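Local coordinates for protein chorismatase (Streptomyces hygroscopicus, PDB 4BPS) that hydrolyses chorismate to a dihydroxycyclohexadiene carboxylic acid and pyruvate, a step in making the immunosuppressants FK506 and FK520, at residues 265-277 and 286-298. Residues are numbered along the deposited sequence; the frame is centred on the assembly and turned at random. Where two conformers were deposited one is given.
Sequences VALDNMARVIGAE and RGHVLADVDHLKV
Leu290 lays its two methyl branches against the flank of helix 259-274, over Leu267, Met270 and Ala271. CD2 lies 3.7 Å from CG of Met270 and also meets the helix backbone at Leu267 O. CD1 faces CB of Leu267, and CG rests on the methyl of Ala271. Met270, a selenomethionine, has two conformers. In one of them it runs out extended and bends only at its last torsion (chi3 -84°), so that SE passes CD2 of Leu296 at 4.1 Å and also meets CG1 of Val293. With an alanine in place of Leu290, the loop would probably lose its grip on the helix, leaving Leu267, Met270 and Ala271 facing a gap.

Ile274 holds CG1 between the backbone N and the carbonyl carbon (chi1 72°). The extended end brings CD1 to 3.6 Å from CG2 of Val293. The Ile274 and His288 side chains cross at about a right angle, with CG1 of Ile274 against CB of His288. One direct hydrogen bond joins the backbones, from His288 N to Ile274 O (2.9 Å). Two waters extend this link. One donates to both Ala271 O and His288 O; the other donates to His288 O and accepts from Ala276 N. Next to them, Gly287 CA packs 3.5 Å from Ala276 CA, where a side chain on the glycine would clash.

Asp292 braces the loop. Its OD2 accepts from His288 ND1 and Val289 N, which arrive from opposite faces of the carboxylate. Ile339 of strand 337-343 touches both Met270 and Leu296. The arrangement is the helix-to-strand half of a beta-alpha-beta crossover in a YjgF-type fold. Helix 276-281 and the loop lead from helix 259-274 to strand 296-300, beside the strand that carries the catalytic Glu338.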
# COMPACT_ATOMS: atom_id res chain seq x y z
N VAL A 265 -10.89 -7.67 14.27
CA VAL A 265 -9.78 -8.58 14.03
C VAL A 265 -8.68 -7.91 13.19
O VAL A 265 -7.50 -8.13 13.42
CB VAL A 265 -10.25 -9.91 13.40
CG1 VAL A 265 -9.07 -10.76 12.96
CG2 VAL A 265 -11.10 -10.66 14.43
N ALA A 266 -9.06 -7.09 12.21
CA ALA A 266 -8.07 -6.35 11.43
C ALA A 266 -7.23 -5.48 12.36
O ALA A 266 -6.00 -5.44 12.27
CB ALA A 266 -8.75 -5.51 10.36
N LEU A 267 -7.89 -4.75 13.26
CA LEU A 267 -7.18 -3.90 14.21
C LEU A 267 -6.33 -4.76 15.17
O LEU A 267 -5.22 -4.37 15.51
CB LEU A 267 -8.18 -3.02 14.95
CG LEU A 267 -8.80 -1.91 14.10
CD1 LEU A 267 -10.02 -1.31 14.82
CD2 LEU A 267 -7.78 -0.85 13.78
N ASP A 268 -6.87 -5.90 15.61
CA ASP A 268 -6.08 -6.82 16.43
C ASP A 268 -4.83 -7.27 15.69
O ASP A 268 -3.75 -7.37 16.28
CB ASP A 268 -6.86 -8.09 16.79
CG ASP A 268 -8.02 -7.87 17.74
OD1 ASP A 268 -8.13 -6.81 18.37
OD2 ASP A 268 -8.82 -8.84 17.84
N ASN A 269 -4.96 -7.59 14.40
CA ASN A 269 -3.81 -8.03 13.61
C ASN A 269 -2.79 -6.90 13.49
O ASN A 269 -1.57 -7.12 13.63
CB ASN A 269 -4.25 -8.47 12.23
CG ASN A 269 -4.77 -9.92 12.20
OD1 ASN A 269 -4.27 -10.77 12.94
ND2 ASN A 269 -5.70 -10.21 11.29
N MSE A 270 -3.25 -5.67 13.27
CA MSE A 270 -2.34 -4.54 13.21
C MSE A 270 -1.60 -4.38 14.54
O MSE A 270 -0.39 -4.16 14.55
CB MSE A 270 -3.15 -3.28 12.86
CG MSE A 270 -2.35 -2.00 12.88
SE MSE A 270 -3.36 -0.45 12.27
CE MSE A 270 -3.10 -0.66 10.35
N ALA A 271 -2.33 -4.49 15.66
CA ALA A 271 -1.70 -4.35 16.98
C ALA A 271 -0.68 -5.45 17.20
O ALA A 271 0.38 -5.21 17.78
CB ALA A 271 -2.74 -4.36 18.08
N ARG A 272 -0.96 -6.66 16.72
CA ARG A 272 -0.03 -7.76 16.93
C ARG A 272 1.26 -7.54 16.14
O ARG A 272 2.35 -7.79 16.64
CB ARG A 272 -0.66 -9.11 16.56
CG ARG A 272 0.17 -10.26 17.10
CD ARG A 272 -0.35 -11.64 16.71
NE ARG A 272 -1.75 -11.72 17.07
CZ ARG A 272 -2.74 -11.61 16.21
NH1 ARG A 272 -3.99 -11.62 16.64
NH2 ARG A 272 -2.51 -11.49 14.91
N VAL A 273 1.13 -7.08 14.90
CA VAL A 273 2.27 -6.91 14.02
C VAL A 273 3.26 -5.90 14.59
O VAL A 273 4.47 -6.06 14.50
CB VAL A 273 1.78 -6.46 12.64
CG1 VAL A 273 2.91 -5.91 11.81
CG2 VAL A 273 1.13 -7.63 11.94
N ILE A 274 2.71 -4.83 15.17
CA ILE A 274 3.55 -3.72 15.67
C ILE A 274 3.91 -3.84 17.16
O ILE A 274 4.59 -2.96 17.69
CB ILE A 274 2.89 -2.34 15.39
CG1 ILE A 274 1.67 -2.12 16.31
CG2 ILE A 274 2.56 -2.22 13.90
CD1 ILE A 274 0.92 -0.80 16.09
N GLY A 275 3.47 -4.91 17.82
CA GLY A 275 3.69 -5.06 19.24
C GLY A 275 5.13 -5.35 19.59
O GLY A 275 5.88 -5.88 18.78
N ALA A 276 5.50 -5.00 20.82
CA ALA A 276 6.87 -5.09 21.30
C ALA A 276 7.52 -6.45 21.01
O ALA A 276 8.65 -6.48 20.52
CB ALA A 276 6.92 -4.80 22.80
N GLU A 277 6.84 -7.54 21.34
CA GLU A 277 7.50 -8.82 21.23
C GLU A 277 7.62 -9.25 19.77
O GLU A 277 8.63 -9.85 19.41
CB GLU A 277 6.78 -9.88 22.08
CG GLU A 277 7.39 -11.27 22.04
CD GLU A 277 8.80 -11.37 22.54
OE1 GLU A 277 9.30 -10.45 23.20
OE2 GLU A 277 9.42 -12.43 22.29
N ARG A 286 11.87 -1.34 19.52
CA ARG A 286 10.83 -0.69 20.30
C ARG A 286 9.47 -1.08 19.74
O ARG A 286 9.31 -1.20 18.53
CB ARG A 286 11.03 0.82 20.29
CG ARG A 286 9.87 1.64 20.81
CD ARG A 286 9.50 2.72 19.82
NE ARG A 286 9.49 4.05 20.41
CZ ARG A 286 9.38 5.18 19.72
NH1 ARG A 286 9.28 5.14 18.39
NH2 ARG A 286 9.38 6.35 20.34
N GLY A 287 8.51 -1.26 20.64
CA GLY A 287 7.18 -1.70 20.30
C GLY A 287 6.21 -0.54 20.23
O GLY A 287 6.52 0.58 20.65
N HIS A 288 5.03 -0.83 19.68
CA HIS A 288 3.99 0.19 19.49
C HIS A 288 2.63 -0.38 19.86
O HIS A 288 2.46 -1.59 20.02
CB HIS A 288 4.02 0.68 18.03
CG HIS A 288 5.23 1.51 17.76
ND1 HIS A 288 5.40 2.75 18.34
CD2 HIS A 288 6.38 1.25 17.09
CE1 HIS A 288 6.57 3.25 17.99
NE2 HIS A 288 7.19 2.36 17.24
N VAL A 289 1.68 0.54 19.99
CA VAL A 289 0.27 0.24 20.21
C VAL A 289 -0.55 0.95 19.15
O VAL A 289 -0.04 1.83 18.42
CB VAL A 289 -0.17 0.66 21.64
CG1 VAL A 289 0.56 -0.18 22.69
CG2 VAL A 289 0.05 2.17 21.85
N LEU A 290 -1.83 0.60 19.03
CA LEU A 290 -2.64 1.19 17.98
C LEU A 290 -2.70 2.71 18.03
O LEU A 290 -2.76 3.36 16.97
CB LEU A 290 -4.07 0.66 18.00
CG LEU A 290 -4.23 -0.77 17.51
CD1 LEU A 290 -5.71 -1.16 17.63
CD2 LEU A 290 -3.77 -0.92 16.08
N ALA A 291 -2.66 3.28 19.24
CA ALA A 291 -2.71 4.74 19.37
C ALA A 291 -1.51 5.44 18.74
O ALA A 291 -1.55 6.67 18.55
CB ALA A 291 -2.82 5.14 20.84
N ASP A 292 -0.47 4.68 18.40
CA ASP A 292 0.73 5.25 17.78
C ASP A 292 0.62 5.32 16.26
O ASP A 292 1.43 5.97 15.62
CB ASP A 292 1.97 4.40 18.09
CG ASP A 292 2.29 4.32 19.55
OD1 ASP A 292 1.94 5.24 20.31
OD2 ASP A 292 2.94 3.30 19.92
N VAL A 293 -0.37 4.63 15.68
CA VAL A 293 -0.46 4.56 14.23
C VAL A 293 -1.11 5.83 13.71
O VAL A 293 -1.99 6.42 14.34
CB VAL A 293 -1.24 3.28 13.80
CG1 VAL A 293 -1.25 3.14 12.28
CG2 VAL A 293 -0.63 2.03 14.43
N ASP A 294 -0.67 6.27 12.54
CA ASP A 294 -1.18 7.50 11.94
C ASP A 294 -1.30 7.30 10.42
O ASP A 294 -0.87 6.28 9.86
CB ASP A 294 -0.24 8.65 12.31
CG ASP A 294 -0.87 10.04 12.21
OD1 ASP A 294 -2.03 10.21 11.78
OD2 ASP A 294 -0.12 10.99 12.57
N HIS A 295 -1.93 8.28 9.76
CA HIS A 295 -2.12 8.27 8.31
C HIS A 295 -2.70 6.94 7.86
O HIS A 295 -2.18 6.23 6.98
CB HIS A 295 -0.84 8.70 7.58
CG HIS A 295 -0.47 10.10 7.95
ND1 HIS A 295 0.47 10.38 8.92
CD2 HIS A 295 -1.03 11.29 7.60
CE1 HIS A 295 0.50 11.69 9.12
NE2 HIS A 295 -0.39 12.26 8.33
N LEU A 296 -3.83 6.63 8.46
CA LEU A 296 -4.55 5.40 8.18
C LEU A 296 -5.55 5.58 7.06
O LEU A 296 -6.25 6.58 7.00
CB LEU A 296 -5.27 4.89 9.42
CG LEU A 296 -4.36 4.58 10.62
CD1 LEU A 296 -4.39 5.69 11.67
CD2 LEU A 296 -4.76 3.26 11.25
N LYS A 297 -5.61 4.57 6.20
CA LYS A 297 -6.69 4.44 5.23
C LYS A 297 -7.49 3.20 5.60
O LYS A 297 -6.90 2.14 5.85
CB LYS A 297 -6.17 4.37 3.80
CG LYS A 297 -5.61 5.73 3.36
CD LYS A 297 -4.36 5.65 2.52
CE LYS A 297 -4.61 4.91 1.25
NZ LYS A 297 -3.30 4.51 0.60
N VAL A 298 -8.81 3.36 5.62
CA VAL A 298 -9.73 2.31 6.02
C VAL A 298 -10.65 2.06 4.81
O VAL A 298 -11.44 2.94 4.45
CB VAL A 298 -10.54 2.73 7.27
CG1 VAL A 298 -11.53 1.62 7.65
CG2 VAL A 298 -9.61 3.04 8.43
O HOH W 1 0.40 -3.38 19.77
O HOH W 2 3.61 -3.20 22.20